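Local coordinates for protein xyloglucan-specific endo-beta-1,4-glucanase BoGH9A (Bacteroides ovatus, PDB 6DHT) that hydrolyses internal beta-1,4-glucosidic linkages in the backbone of xyloglucan, releasing xyloglucan oligosaccharides, at residues R19-G24 with Y473-N478; N28-A33 with A467-D472. All blocks are in the same frame, centred on the assembly; numbering follows the deposited sequence.

Interaction 1. Residues R19-G24 with Y473-N478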
# COMPACT_ATOMS: atom_id res chain seq x y z
N ARG A 19 17.48 1.94 18.20
CA ARG A 19 16.40 1.83 17.21
C ARG A 19 16.70 2.78 16.06
O ARG A 19 16.90 3.98 16.24
CB ARG A 19 15.07 2.13 17.89
CG ARG A 19 14.78 1.27 19.13
CD ARG A 19 14.55 -0.20 18.75
NE ARG A 19 14.73 -1.09 19.89
CZ ARG A 19 13.78 -1.39 20.76
NH1 ARG A 19 12.58 -0.87 20.68
NH2 ARG A 19 14.07 -2.21 21.77
N LEU A 20 16.79 2.22 14.86
CA LEU A 20 17.13 3.05 13.71
C LEU A 20 16.53 2.47 12.44
O LEU A 20 16.02 1.36 12.42
CB LEU A 20 18.65 3.18 13.57
CG LEU A 20 19.43 2.02 12.96
CD1 LEU A 20 20.88 2.38 12.84
CD2 LEU A 20 19.30 0.72 13.79
N ASN A 21 16.62 3.23 11.36
CA ASN A 21 16.30 2.73 10.03
C ASN A 21 17.34 1.67 9.66
O ASN A 21 18.51 1.97 9.44
CB ASN A 21 16.32 3.89 9.06
CG ASN A 21 15.96 3.49 7.65
OD1 ASN A 21 16.34 2.41 7.18
ND2 ASN A 21 15.26 4.37 6.94
N GLN A 22 16.88 0.43 9.59
CA GLN A 22 17.80 -0.70 9.40
C GLN A 22 18.25 -0.88 7.97
O GLN A 22 19.06 -1.76 7.68
CB GLN A 22 17.15 -1.99 9.89
CG GLN A 22 16.90 -2.00 11.41
CD GLN A 22 16.09 -3.19 11.88
OE1 GLN A 22 15.97 -4.19 11.17
NE2 GLN A 22 15.48 -3.06 13.06
N LEU A 23 17.74 -0.06 7.04
CA LEU A 23 18.24 -0.07 5.68
C LEU A 23 19.37 0.95 5.55
O LEU A 23 20.37 0.69 4.87
CB LEU A 23 17.13 0.23 4.69
CG LEU A 23 15.92 -0.69 4.73
CD1 LEU A 23 15.14 -0.55 3.41
CD2 LEU A 23 16.24 -2.15 5.00
N GLY A 24 19.23 2.09 6.22
CA GLY A 24 20.25 3.12 6.21
C GLY A 24 19.68 4.48 5.83
O GLY A 24 18.47 4.70 5.92
N TYR A 473 10.41 4.91 10.90
CA TYR A 473 9.65 4.19 11.92
C TYR A 473 9.38 2.75 11.49
O TYR A 473 9.64 1.81 12.26
CB TYR A 473 8.31 4.90 12.26
CG TYR A 473 7.58 4.27 13.43
CD1 TYR A 473 6.83 3.13 13.26
CD2 TYR A 473 7.69 4.81 14.69
CE1 TYR A 473 6.18 2.53 14.32
CE2 TYR A 473 7.04 4.22 15.75
CZ TYR A 473 6.28 3.09 15.56
OH TYR A 473 5.65 2.49 16.64
N ILE A 474 8.83 2.51 10.31
CA ILE A 474 8.55 1.13 9.97
C ILE A 474 9.80 0.31 9.70
O ILE A 474 9.71 -0.92 9.76
CB ILE A 474 7.57 0.93 8.82
CG1 ILE A 474 8.20 1.35 7.53
CG2 ILE A 474 6.19 1.64 9.09
CD1 ILE A 474 7.56 0.68 6.36
N LEU A 475 10.92 0.96 9.38
CA LEU A 475 12.16 0.26 9.09
C LEU A 475 13.04 -0.01 10.32
O LEU A 475 14.17 -0.48 10.17
CB LEU A 475 12.92 0.97 7.96
CG LEU A 475 12.16 1.06 6.64
CD1 LEU A 475 12.99 1.90 5.69
CD2 LEU A 475 11.86 -0.31 6.07
N GLY A 476 12.52 0.30 11.50
CA GLY A 476 13.18 -0.13 12.73
C GLY A 476 13.19 0.88 13.86
O GLY A 476 13.51 0.52 15.01
N ARG A 477 12.93 2.14 13.57
CA ARG A 477 13.01 3.16 14.61
C ARG A 477 11.69 3.23 15.37
O ARG A 477 10.91 4.16 15.19
CB ARG A 477 13.41 4.52 14.05
CG ARG A 477 13.77 5.48 15.17
CD ARG A 477 14.36 6.73 14.65
NE ARG A 477 13.33 7.57 14.06
CZ ARG A 477 13.54 8.44 13.09
NH1 ARG A 477 14.74 8.54 12.56
NH2 ARG A 477 12.54 9.16 12.61
N ASN A 478 11.46 2.23 16.23
CA ASN A 478 10.16 2.05 16.85
C ASN A 478 10.28 1.27 18.18
O ASN A 478 11.40 0.89 18.59
CB ASN A 478 9.22 1.36 15.85
CG ASN A 478 9.71 -0.03 15.48
OD1 ASN A 478 9.99 -0.85 16.36
ND2 ASN A 478 9.86 -0.30 14.19
O HOH W 1 15.93 -0.77 14.91
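Asn21, packed against Leu475, uses its OD1 to grip two backbone N-H groups of its own loop: Leu23 N at 2.8 Å in the amide carbonyl plane, and Gly24 N from above that plane. The result is an Asx turn continued into an Asx motif, in the loop after strand 18-19 of the N-terminal Ig-like domain, where it meets the end of helix 461-474 in the GH9 catalytic domain. With CG anti to the backbone N (chi1 -179°), the Asn21 amide lies beside the Leu475 side chain, both pointing the same way and ND2 3.6 Å from Leu475 CD1; ND2 bonds to Asp472. Leu23 crosses Leu475 at about a right angle, CD1 to CD1 4.0 Å, and Leu107 of helix 105-117 touches both leucines.

Leu475 is the first residue to leave helical geometry. Its O takes a nearly straight bond (164°) from Gln22 N at 2.9 Å, the donor standing above the carbonyl plane. The Gln22 amide continues past this oxygen to Thr490 and Lys491 through OE1 and to Gly481 through NE2. Gly476, with no side chain, brings its CA to 3.2 Å from Leu20 O in a C-H...O contact. A water accepts from Leu20 N and Gln22 NE2 and donates to Gly476 O, bridging the two backbones.

The Arg19 chain is bent where chi2 (-68°) sets CD, 3.3 Å from Asn478 O; beyond it NH1 bonds to this oxygen at 3.0 Å. The acceptor lies in the guanidinium plane and offers a lone pair; NE bonds to Asp16. Asn478 turns back on the helix end, its CB above one face of the Tyr473 ring, offset toward the rim; OD1 accepts from Gly481 N, and ND2 bonds to Phe482 O and, at 2.9 Å, to Tyr473 O.

Interaction 2. Residues N28-A33 with A467-D472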
# COMPACT_ATOMS: atom_id res chain seq x y z
N ASN A 28 22.02 13.14 2.25
CA ASN A 28 21.50 14.41 2.74
C ASN A 28 20.29 14.30 3.64
O ASN A 28 19.69 15.30 3.99
CB ASN A 28 21.17 15.34 1.57
CG ASN A 28 22.42 15.81 0.87
OD1 ASN A 28 23.46 16.05 1.51
ND2 ASN A 28 22.33 15.94 -0.45
N GLN A 29 19.96 13.07 4.04
CA GLN A 29 18.82 12.83 4.92
C GLN A 29 19.11 13.25 6.34
O GLN A 29 20.26 13.26 6.76
CB GLN A 29 18.46 11.34 4.90
CG GLN A 29 17.07 11.01 5.39
CD GLN A 29 16.84 9.51 5.48
OE1 GLN A 29 17.44 8.74 4.72
NE2 GLN A 29 15.99 9.08 6.41
N GLU A 30 18.06 13.59 7.07
CA GLU A 30 18.14 13.63 8.52
C GLU A 30 18.50 12.22 8.96
O GLU A 30 18.01 11.22 8.42
CB GLU A 30 16.80 14.07 9.09
CG GLU A 30 16.71 14.20 10.60
CD GLU A 30 15.33 14.67 11.02
OE1 GLU A 30 14.44 13.82 11.23
OE2 GLU A 30 15.10 15.89 11.11
N LYS A 31 19.40 12.13 9.94
CA LYS A 31 19.88 10.83 10.41
C LYS A 31 19.75 10.73 11.92
O LYS A 31 20.56 11.29 12.66
CB LYS A 31 21.33 10.59 9.97
CG LYS A 31 21.50 10.79 8.48
CD LYS A 31 22.91 10.52 7.95
CE LYS A 31 23.05 10.93 6.51
NZ LYS A 31 22.92 12.41 6.40
N ILE A 32 18.73 10.02 12.35
CA ILE A 32 18.38 9.93 13.75
C ILE A 32 18.15 8.49 14.18
O ILE A 32 17.48 7.70 13.49
CB ILE A 32 17.16 10.82 14.08
CG1 ILE A 32 17.62 12.29 14.03
CG2 ILE A 32 16.55 10.45 15.47
CD1 ILE A 32 16.59 13.29 14.35
N ALA A 33 18.75 8.13 15.32
CA ALA A 33 18.50 6.86 15.97
C ALA A 33 17.93 7.18 17.34
O ALA A 33 18.11 8.29 17.82
CB ALA A 33 19.80 6.06 16.10
N ALA A 467 7.88 12.81 6.03
CA ALA A 467 7.56 11.57 5.34
C ALA A 467 8.69 10.56 5.53
O ALA A 467 8.43 9.39 5.80
CB ALA A 467 7.31 11.83 3.87
N TYR A 468 9.93 11.01 5.43
CA TYR A 468 11.07 10.11 5.69
C TYR A 468 11.08 9.63 7.14
O TYR A 468 11.44 8.49 7.40
CB TYR A 468 12.43 10.76 5.35
CG TYR A 468 12.74 10.88 3.87
CD1 TYR A 468 13.23 9.79 3.14
CD2 TYR A 468 12.65 12.09 3.22
CE1 TYR A 468 13.56 9.90 1.79
CE2 TYR A 468 12.96 12.21 1.86
CZ TYR A 468 13.43 11.12 1.17
OH TYR A 468 13.74 11.28 -0.18
N ARG A 469 10.65 10.47 8.07
CA ARG A 469 10.61 10.05 9.48
C ARG A 469 9.66 8.87 9.67
O ARG A 469 9.96 7.92 10.41
CB ARG A 469 10.20 11.20 10.40
CG ARG A 469 11.23 12.30 10.51
CD ARG A 469 10.73 13.51 11.29
NE ARG A 469 11.73 14.56 11.38
CZ ARG A 469 11.46 15.83 11.70
NH1 ARG A 469 10.22 16.21 11.96
NH2 ARG A 469 12.44 16.71 11.76
N ASN A 470 8.50 8.91 9.03
CA ASN A 470 7.55 7.82 9.13
C ASN A 470 8.09 6.55 8.49
O ASN A 470 7.84 5.44 8.99
CB ASN A 470 6.19 8.18 8.50
CG ASN A 470 5.28 8.90 9.45
OD1 ASN A 470 5.70 9.35 10.50
ND2 ASN A 470 4.01 9.06 9.06
N MET A 471 8.81 6.69 7.38
CA MET A 471 9.50 5.53 6.81
C MET A 471 10.54 4.94 7.79
O MET A 471 10.62 3.71 7.94
CB MET A 471 10.11 5.84 5.43
CG MET A 471 10.78 4.64 4.79
SD MET A 471 9.63 3.23 4.50
CE MET A 471 8.90 3.87 3.04
N ASP A 472 11.33 5.79 8.44
CA ASP A 472 12.30 5.30 9.41
C ASP A 472 11.59 4.47 10.49
O ASP A 472 12.15 3.47 10.97
CB ASP A 472 12.99 6.48 10.08
CG ASP A 472 14.12 7.08 9.25
OD1 ASP A 472 14.29 6.79 8.05
OD2 ASP A 472 14.89 7.88 9.82
O HOH W 2 14.19 10.42 8.30
O HOH W 3 16.64 9.70 10.20
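Glu30 and Arg469 form a side-on, two-pronged salt bridge. Arg469 NE meets Glu30 OE1 at 2.8 Å and Arg469 NH2 meets Glu30 OE2 at 2.9 Å, each carboxylate oxygen using its syn lone pair. Carboxylate and guanidinium are nearly coplanar, 13° apart, and both N-H bonds are close to straight. Glu30 reaches across with CG anti to the backbone N (chi1 -178°), and the Arg469 chain is extended from CG to NE. Two further acceptors fix the guanidinium: Glu420 shares NH2 and Asn466 OD1 takes NH1.

Gln29 comes at the same helix one turn further on, meeting Asp472 tip to tip. Its NE2 gives only a weak bond to Asp472 OD1 at 3.3 Å, with the two planes 48° apart; NE2 also passes 4.1 Å from Tyr468 CB. Gln29 OE1 accepts from Tyr26 N. Tyr468, Arg469 and Asp472 present one side of helix 461-474, part of the mainly helical (alpha/alpha)6-barrel domain of family GH9, to the segment leading into strand 32-35 of the Ig-like domain. Within the catalytic domain the Tyr468 hydroxyl bonds to Leu564 O of helix 551-567.

Asp472 is buried and well supplied with donors: OD1 also accepts from Asn21 ND2, and OD2 pairs with Arg477. The positive charges of Arg469 and Arg477 probably offset the repulsion between Glu30 OE1 and Asp472 OD2, 6.1 Å apart. A water accepting from Gln29 NE2 at 2.9 Å donates weakly to Asp472 OD2. A second water accepts from Ile32 N and donates to Glu30 O at 2.7 Å and to Asp472 OD2 at 2.6 Å.

In the fold
From the N terminus, the chain leaves strand 18-19 through the loop of interaction 1, then enters strand 32-35 through the segment of interaction 2. Helix 461-474 and the turn after it supply the other halves in reverse order, first 467-472 and then 473-478. Interaction 2 therefore closes the inner loop, of over 430 residues, and interaction 1 the outer one, without crossing. Both loops take in the rest of the Ig-like domain and most of the catalytic domain, and both contacts fasten one domain to the other. Their centres lie 9 Å apart and are joined through Asp472 of interaction 2, which reaches both segments of interaction 1.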